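Local coordinates for cell surface protein (Faecalibacterium prausnitzii A2-165, PDB 4GT6) that is of unknown function but is a leucine-rich-repeat protein of the cell surface that probably binds other proteins, at residues P145-V151 with L167-A173; A191-I196 with D213-Y217. One frame throughout, in Å; residues are numbered along the deposited sequence. Where two conformers were deposited one is given.

Contact 1. Residues P145-V151 with L167-A173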
ATOM      1  N   PRO A 145      -9.848 -12.131 -10.170  1.00 19.55           N
ATOM      2  CA  PRO A 145     -10.089 -12.968 -11.359  1.00 19.23           C
ATOM      3  C   PRO A 145      -9.451 -12.479 -12.644  1.00 21.05           C
ATOM      4  O   PRO A 145      -9.168 -11.287 -12.789  1.00 19.30           O
ATOM      5  CB  PRO A 145     -11.615 -12.920 -11.520  1.00 21.28           C
ATOM      6  CG  PRO A 145     -11.994 -11.602 -10.985  1.00 23.55           C
ATOM      7  CD  PRO A 145     -11.069 -11.368  -9.809  1.00 20.65           C
ATOM      8  N   GLU A 146      -9.259 -13.436 -13.591  1.00 18.85           N
ATOM      9  CA  GLU A 146      -8.729 -13.134 -14.919  0.50 18.55           C
ATOM     10  C   GLU A 146      -9.668 -12.114 -15.579  1.00 22.70           C
ATOM     11  O   GLU A 146     -10.882 -12.232 -15.466  1.00 20.79           O
ATOM     12  CB  GLU A 146      -8.562 -14.426 -15.759  0.50 20.27           C
ATOM     13  CG  GLU A 146      -7.462 -15.369 -15.258  0.50 25.93           C
ATOM     14  CD  GLU A 146      -6.011 -14.948 -15.458  0.50 29.77           C
ATOM     15  OE1 GLU A 146      -5.774 -13.925 -16.139  0.50 25.77           O
ATOM     16  OE2 GLU A 146      -5.111 -15.621 -14.901  0.50 16.46           O
ATOM     17  N   GLY A 147      -9.098 -11.085 -16.192  1.00 21.62           N
ATOM     18  CA  GLY A 147      -9.906 -10.028 -16.794  1.00 21.41           C
ATOM     19  C   GLY A 147      -9.644  -8.692 -16.126  1.00 23.14           C
ATOM     20  O   GLY A 147      -9.808  -7.642 -16.755  1.00 22.87           O
ATOM     21  N   VAL A 148      -9.194  -8.714 -14.852  1.00 17.59           N
ATOM     22  CA  VAL A 148      -8.773  -7.496 -14.158  1.00 15.79           C
ATOM     23  C   VAL A 148      -7.372  -7.134 -14.704  1.00 17.85           C
ATOM     24  O   VAL A 148      -6.490  -7.992 -14.694  1.00 16.60           O
ATOM     25  CB  VAL A 148      -8.786  -7.647 -12.625  1.00 18.73           C
ATOM     26  CG1 VAL A 148      -8.167  -6.406 -11.968  1.00 16.91           C
ATOM     27  CG2 VAL A 148     -10.224  -7.855 -12.105  1.00 18.54           C
ATOM     28  N   THR A 149      -7.180  -5.903 -15.205  1.00 14.88           N
ATOM     29  CA  THR A 149      -5.892  -5.555 -15.853  1.00 14.58           C
ATOM     30  C   THR A 149      -4.958  -4.730 -14.976  1.00 18.35           C
ATOM     31  O   THR A 149      -3.806  -4.504 -15.359  1.00 18.72           O
ATOM     32  CB  THR A 149      -6.131  -4.878 -17.213  1.00 18.44           C
ATOM     33  OG1 THR A 149      -6.966  -3.725 -17.017  1.00 19.94           O
ATOM     34  CG2 THR A 149      -6.786  -5.840 -18.225  1.00 19.86           C
ATOM     35  N   SER A 150      -5.414  -4.288 -13.807  1.00 15.52           N
ATOM     36  CA  SER A 150      -4.506  -3.620 -12.868  1.00 16.29           C
ATOM     37  C   SER A 150      -5.034  -3.672 -11.460  1.00 19.96           C
ATOM     38  O   SER A 150      -6.231  -3.843 -11.246  1.00 18.81           O
ATOM     39  CB  SER A 150      -4.225  -2.169 -13.261  1.00 21.67           C
ATOM     40  OG  SER A 150      -5.387  -1.367 -13.179  1.00 25.89           O
ATOM     41  N   VAL A 151      -4.131  -3.529 -10.488  1.00 15.13           N
ATOM     42  CA  VAL A 151      -4.531  -3.445  -9.093  1.00 14.25           C
ATOM     43  C   VAL A 151      -4.439  -1.962  -8.806  1.00 17.82           C
ATOM     44  O   VAL A 151      -3.327  -1.424  -8.772  1.00 15.24           O
ATOM     45  CB  VAL A 151      -3.666  -4.326  -8.154  1.00 16.83           C
ATOM     46  CG1 VAL A 151      -4.100  -4.129  -6.692  1.00 15.52           C
ATOM     47  CG2 VAL A 151      -3.790  -5.790  -8.545  1.00 16.63           C
ATOM     48  N   LEU A 167      -2.986 -12.995  -7.954  1.00 19.32           N
ATOM     49  CA  LEU A 167      -3.171 -12.068  -9.062  1.00 19.15           C
ATOM     50  C   LEU A 167      -3.255 -12.841 -10.362  1.00 22.60           C
ATOM     51  O   LEU A 167      -2.506 -13.805 -10.542  1.00 22.67           O
ATOM     52  CB  LEU A 167      -2.035 -11.028  -9.131  1.00 19.19           C
ATOM     53  CG  LEU A 167      -1.901 -10.057  -7.946  1.00 23.98           C
ATOM     54  CD1 LEU A 167      -0.834  -9.024  -8.253  1.00 25.26           C
ATOM     55  CD2 LEU A 167      -3.200  -9.334  -7.681  1.00 22.75           C
ATOM     56  N   PRO A 168      -4.146 -12.427 -11.287  1.00 17.61           N
ATOM     57  CA  PRO A 168      -4.271 -13.148 -12.562  1.00 17.79           C
ATOM     58  C   PRO A 168      -3.221 -12.739 -13.584  1.00 21.37           C
ATOM     59  O   PRO A 168      -2.605 -11.684 -13.456  1.00 19.45           O
ATOM     60  CB  PRO A 168      -5.660 -12.711 -13.040  1.00 18.51           C
ATOM     61  CG  PRO A 168      -5.801 -11.327 -12.551  1.00 21.61           C
ATOM     62  CD  PRO A 168      -5.096 -11.297 -11.215  1.00 18.02           C
ATOM     63  N   ASP A 169      -3.087 -13.542 -14.652  1.00 19.40           N
ATOM     64  CA  ASP A 169      -2.160 -13.271 -15.750  1.00 20.35           C
ATOM     65  C   ASP A 169      -2.474 -11.939 -16.458  1.00 22.30           C
ATOM     66  O   ASP A 169      -1.574 -11.308 -17.004  1.00 19.48           O
ATOM     67  CB  ASP A 169      -2.225 -14.435 -16.755  1.00 23.92           C
ATOM     68  CG  ASP A 169      -1.758 -15.791 -16.220  1.00 45.63           C
ATOM     69  OD1 ASP A 169      -1.098 -15.823 -15.150  1.00 47.81           O
ATOM     70  OD2 ASP A 169      -2.017 -16.815 -16.891  1.00 57.29           O
ATOM     71  N   SER A 170      -3.747 -11.473 -16.397  1.00 18.74           N
ATOM     72  CA  SER A 170      -4.159 -10.249 -17.083  1.00 17.30           C
ATOM     73  C   SER A 170      -3.645  -8.956 -16.409  1.00 18.10           C
ATOM     74  O   SER A 170      -3.705  -7.897 -17.034  1.00 17.70           O
ATOM     75  CB  SER A 170      -5.686 -10.208 -17.210  1.00 19.21           C
ATOM     76  OG  SER A 170      -6.327 -10.382 -15.956  1.00 19.92           O
ATOM     77  N   VAL A 171      -3.132  -9.024 -15.155  1.00 15.28           N
ATOM     78  CA  VAL A 171      -2.694  -7.810 -14.458  1.00 14.58           C
ATOM     79  C   VAL A 171      -1.390  -7.273 -15.093  1.00 18.30           C
ATOM     80  O   VAL A 171      -0.401  -8.008 -15.209  1.00 18.94           O
ATOM     81  CB  VAL A 171      -2.579  -8.032 -12.920  1.00 18.67           C
ATOM     82  CG1 VAL A 171      -1.719  -6.949 -12.251  1.00 18.48           C
ATOM     83  CG2 VAL A 171      -3.967  -8.041 -12.285  1.00 19.22           C
ATOM     84  N   THR A 172      -1.413  -5.996 -15.510  1.00 14.85           N
ATOM     85  CA  THR A 172      -0.228  -5.357 -16.102  1.00 15.61           C
ATOM     86  C   THR A 172       0.382  -4.314 -15.166  1.00 18.87           C
ATOM     87  O   THR A 172       1.483  -3.818 -15.446  1.00 17.59           O
ATOM     88  CB  THR A 172      -0.540  -4.706 -17.463  1.00 20.85           C
ATOM     89  OG1 THR A 172      -1.302  -3.513 -17.252  1.00 23.67           O
ATOM     90  CG2 THR A 172      -1.243  -5.654 -18.424  1.00 22.69           C
ATOM     91  N   ALA A 173      -0.350  -3.927 -14.109  1.00 14.98           N
ATOM     92  CA  ALA A 173       0.144  -2.910 -13.185  1.00 16.01           C
ATOM     93  C   ALA A 173      -0.340  -3.147 -11.790  1.00 17.81           C
ATOM     94  O   ALA A 173      -1.484  -3.546 -11.588  1.00 17.29           O
ATOM     95  CB  ALA A 173      -0.270  -1.503 -13.641  1.00 16.31           C
TER
HETATM   96  O   HOH W   1      -3.609  -1.948 -17.292  1.00 36.14           O
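The hydroxyl of Ser170 bridges two backbone groups of the preceding repeat: its OG donates to Val148 O (2.7 Å) and accepts from Gly147 N (2.9 Å). Equivalent turns of consecutive BspA-type leucine-rich repeats stack here, one coil of the solenoid on the next. Glu146 reaches across from the earlier coil, where its carboxylate receives two amides of the type I turn Pro168-Val171, OE2 from Asp169 N at 2.9 Å and OE1 from Ser170 N at 3.2 Å. That grip places Glu146 OE2 only 3.9 Å from the like-charged Asp169 OD2. Gly147 sits in the type II turn Pro145-Val148 with a positive phi of 117°, where a CB would collide with the preceding carbonyl. Further along, the two backbones hydrogen-bond directly, Thr172 N to Thr149 O (2.8 Å) and Val151 N to Ala173 O (2.9 Å), as the two segments run parallel towards the short strands at 150-151 and 173-174. At the solvent edge a water donates to Thr149 O at 3.2 Å and lies 2.8 Å from Thr172 OG1. Beneath these hydrogen bonds the repeat core begins: Pro168 lies against Ile144, while Val151 CG2 packs on Leu167 CD2 at 3.7 Å and, more loosely, on Val171 CG2 at 4.4 Å.

Contact 2. Residues A191-I196 with D213-Y217. With EDO (1,2-ethanediol), chain F.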
ATOM      1  N   ALA A 191       3.468 -12.537 -15.152  1.00 18.82           N
ATOM      2  CA  ALA A 191       4.313 -12.216 -16.313  1.00 19.84           C
ATOM      3  C   ALA A 191       4.066 -10.871 -16.984  1.00 21.88           C
ATOM      4  O   ALA A 191       5.028 -10.244 -17.426  1.00 21.67           O
ATOM      5  CB  ALA A 191       4.204 -13.315 -17.366  1.00 21.61           C
ATOM      6  N   LYS A 192       2.810 -10.412 -17.044  1.00 16.01           N
ATOM      7  CA  LYS A 192       2.495  -9.180 -17.771  1.00 16.17           C
ATOM      8  C   LYS A 192       2.656  -7.896 -16.956  1.00 18.28           C
ATOM      9  O   LYS A 192       2.388  -6.817 -17.481  1.00 17.60           O
ATOM     10  CB  LYS A 192       1.074  -9.274 -18.334  1.00 18.53           C
ATOM     11  CG  LYS A 192       1.044 -10.167 -19.583  1.00 28.22           C
ATOM     12  CD  LYS A 192      -0.333 -10.744 -19.901  1.00 43.79           C
ATOM     13  CE  LYS A 192      -1.453  -9.734 -19.942  1.00 61.24           C
ATOM     14  NZ  LYS A 192      -2.046  -9.625 -21.291  1.00 74.28           N
ATOM     15  N   VAL A 193       3.105  -7.984 -15.702  1.00 14.71           N
ATOM     16  CA  VAL A 193       3.278  -6.767 -14.913  1.00 13.40           C
ATOM     17  C   VAL A 193       4.431  -5.905 -15.492  1.00 17.80           C
ATOM     18  O   VAL A 193       5.583  -6.366 -15.574  1.00 18.45           O
ATOM     19  CB  VAL A 193       3.487  -7.083 -13.412  1.00 15.34           C
ATOM     20  CG1 VAL A 193       3.864  -5.795 -12.649  1.00 14.89           C
ATOM     21  CG2 VAL A 193       2.210  -7.713 -12.817  1.00 13.65           C
ATOM     22  N   THR A 194       4.116  -4.663 -15.887  1.00 13.89           N
ATOM     23  CA  THR A 194       5.132  -3.742 -16.433  1.00 15.22           C
ATOM     24  C   THR A 194       5.265  -2.488 -15.573  1.00 17.96           C
ATOM     25  O   THR A 194       6.125  -1.636 -15.856  1.00 16.40           O
ATOM     26  CB  THR A 194       4.847  -3.366 -17.895  1.00 18.70           C
ATOM     27  OG1 THR A 194       3.558  -2.745 -17.954  1.00 18.84           O
ATOM     28  CG2 THR A 194       4.966  -4.567 -18.852  1.00 19.79           C
ATOM     29  N   ARG A 195       4.431  -2.378 -14.517  1.00 14.24           N
ATOM     30  CA  ARG A 195       4.505  -1.251 -13.590  1.00 13.88           C
ATOM     31  C   ARG A 195       4.145  -1.695 -12.187  1.00 16.42           C
ATOM     32  O   ARG A 195       3.115  -2.335 -11.970  1.00 15.15           O
ATOM     33  CB  ARG A 195       3.592  -0.079 -14.029  1.00 15.47           C
ATOM     34  CG  ARG A 195       3.518   1.064 -12.991  1.00 18.47           C
ATOM     35  CD  ARG A 195       2.887   2.325 -13.556  1.00 23.29           C
ATOM     36  NE  ARG A 195       1.451   2.152 -13.795  1.00 23.75           N
ATOM     37  CZ  ARG A 195       0.902   1.956 -14.989  1.00 34.50           C
ATOM     38  NH1 ARG A 195       1.661   1.921 -16.079  1.00 29.36           N
ATOM     39  NH2 ARG A 195      -0.407   1.785 -15.103  1.00 24.55           N
ATOM     40  N   ILE A 196       4.989  -1.333 -11.230  1.00 14.31           N
ATOM     41  CA  ILE A 196       4.701  -1.521  -9.806  1.00 14.16           C
ATOM     42  C   ILE A 196       4.933  -0.148  -9.192  1.00 19.35           C
ATOM     43  O   ILE A 196       6.054   0.359  -9.236  1.00 18.60           O
ATOM     44  CB  ILE A 196       5.504  -2.647  -9.087  1.00 16.22           C
ATOM     45  CG1 ILE A 196       5.288  -4.025  -9.759  1.00 15.64           C
ATOM     46  CG2 ILE A 196       5.113  -2.675  -7.587  1.00 14.12           C
ATOM     47  CD1 ILE A 196       5.951  -5.250  -9.047  1.00 16.03           C
ATOM     48  N   ASP A 213       7.262 -13.774 -12.623  1.00 17.12           N
ATOM     49  CA  ASP A 213       7.380 -14.197 -14.017  1.00 18.09           C
ATOM     50  C   ASP A 213       7.582 -12.968 -14.907  1.00 20.78           C
ATOM     51  O   ASP A 213       7.637 -13.099 -16.122  1.00 20.25           O
ATOM     52  CB  ASP A 213       6.120 -14.962 -14.463  1.00 20.24           C
ATOM     53  CG  ASP A 213       5.893 -16.280 -13.759  1.00 22.01           C
ATOM     54  OD1 ASP A 213       6.878 -16.922 -13.373  1.00 24.85           O
ATOM     55  OD2 ASP A 213       4.735 -16.643 -13.568  1.00 25.86           O
ATOM     56  N   SER A 214       7.643 -11.772 -14.308  1.00 16.74           N
ATOM     57  CA  SER A 214       7.775 -10.515 -15.044  1.00 15.55           C
ATOM     58  C   SER A 214       9.223 -10.172 -15.346  1.00 19.30           C
ATOM     59  O   SER A 214      10.039 -10.124 -14.418  1.00 18.36           O
ATOM     60  CB  SER A 214       7.154  -9.374 -14.241  1.00 16.95           C
ATOM     61  OG  SER A 214       7.487  -8.127 -14.831  1.00 18.89           O
ATOM     62  N   GLU A 215       9.528  -9.878 -16.633  1.00 17.05           N
ATOM     63  CA  GLU A 215      10.883  -9.472 -17.016  0.50 17.42           C
ATOM     64  C   GLU A 215      11.173  -8.048 -16.507  1.00 20.82           C
ATOM     65  O   GLU A 215      12.334  -7.722 -16.244  1.00 20.64           O
ATOM     66  CB  GLU A 215      11.076  -9.558 -18.535  0.50 19.28           C
ATOM     67  CG  GLU A 215      11.097 -10.987 -19.060  0.50 31.06           C
ATOM     68  CD  GLU A 215      12.394 -11.758 -18.882  0.50 53.12           C
ATOM     69  OE1 GLU A 215      13.479 -11.178 -19.117  0.50 41.83           O
ATOM     70  OE2 GLU A 215      12.321 -12.961 -18.540  0.50 49.55           O
ATOM     71  N   SER A 216      10.120  -7.202 -16.329  1.00 17.81           N
ATOM     72  CA  SER A 216      10.298  -5.839 -15.822  1.00 17.16           C
ATOM     73  C   SER A 216      10.497  -5.820 -14.324  1.00 18.25           C
ATOM     74  O   SER A 216      11.110  -4.884 -13.799  1.00 17.99           O
ATOM     75  CB  SER A 216       9.078  -4.974 -16.145  1.00 21.42           C
ATOM     76  OG  SER A 216       9.001  -4.727 -17.531  1.00 26.11           O
ATOM     77  N   TYR A 217       9.950  -6.827 -13.617  1.00 15.16           N
ATOM     78  CA  TYR A 217      10.044  -6.865 -12.157  1.00 14.87           C
ATOM     79  C   TYR A 217      10.514  -8.231 -11.721  1.00 17.07           C
ATOM     80  O   TYR A 217       9.736  -9.017 -11.173  1.00 16.20           O
ATOM     81  CB  TYR A 217       8.690  -6.474 -11.498  1.00 14.89           C
ATOM     82  CG  TYR A 217       8.396  -5.001 -11.684  1.00 15.87           C
ATOM     83  CD1 TYR A 217       8.845  -4.056 -10.759  1.00 15.64           C
ATOM     84  CD2 TYR A 217       7.763  -4.538 -12.834  1.00 15.48           C
ATOM     85  CE1 TYR A 217       8.601  -2.697 -10.944  1.00 16.57           C
ATOM     86  CE2 TYR A 217       7.570  -3.178 -13.056  1.00 16.38           C
ATOM     87  CZ  TYR A 217       7.974  -2.263 -12.101  1.00 17.38           C
ATOM     88  OH  TYR A 217       7.759  -0.934 -12.339  1.00 17.99           O
TER
HETATM   89  C1  EDO F 904       7.827  -0.069  -5.348  1.00 35.88           C
HETATM   90  O1  EDO F 904       8.099   0.739  -4.169  1.00 30.58           O
HETATM   91  C2  EDO F 904       8.146   0.754  -6.638  1.00 38.92           C
HETATM   92  O2  EDO F 904       8.329  -0.036  -7.821  1.00 43.15           O
HETATM   93  O   HOH W   2       7.465 -10.403 -18.635  1.00 27.99           O
HETATM   94  O   HOH W   3       2.463 -15.150 -14.921  1.00 34.94           O
HETATM   95  O   HOH W   4       7.816  -7.048 -18.152  1.00 37.68           O
HETATM   96  O   HOH W   5       8.308  -1.886 -17.306  1.00 31.61           O
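A tyrosine side chain takes the place of a backbone acceptor: Ile196 N, in the short strand 195-196, donates to Tyr217 OH at 3.0 Å. The same hydroxyl is hydrogen-bonded to Glu226, so the ring is held at its tip from two directions. Ile196 also covers one face of that ring in a CH-pi contact, with CG1 3.6 Å from the centroid and almost on the ring normal, and its CD1 lies 3.6 Å from Tyr217 CD1. Val193 CG1 approaches Tyr217 CD2 at 4.1 Å. This pairing lies at the end of the three-stranded parallel sheet of the leucine-rich-repeat solenoid, where 213-217 follows strand 209-212 and meets the last of the three strands largely through side chains. Ser214 makes the second direct hydrogen bond, OG to Val193 O at 2.7 Å, and the same OG accepts from Tyr217 N at 3.0 Å in an ST motif. Water fills much of the remaining gap. One molecule joins Ala191 O (2.7 Å) to Glu215 N (2.9 Å), another Ala191 N (2.8 Å) to Asp213 OD2 (3.0 Å), and a third donates to Thr194 O at 2.6 Å and lies 2.9 Å from Ser216 OG.

In the fold
The two contacts follow one another along the solenoid, the crystallised leucine-rich-repeat part of a much longer cell surface protein, contact 1 closing at Ala173 before contact 2 opens at Ala191, with their centres about 11 Å apart. Both reach one parallel sheet: contact 1 holds the outer strand 150-151 and the start of the middle strand 173-174, and contact 2 the other outer strand, 195-196. They touch directly: Thr172 O and Thr194 N, 2.8 Å apart, probably form a hydrogen bond, and Val193 CG2 packs on Val171 O at 3.6 Å. Segments 145-151, 167-173 and 191-196 thus form successive layers of the repeat stack, while 213-217 leads on towards the antiparallel strands 224-227 and 233-237, which precede the later repeats.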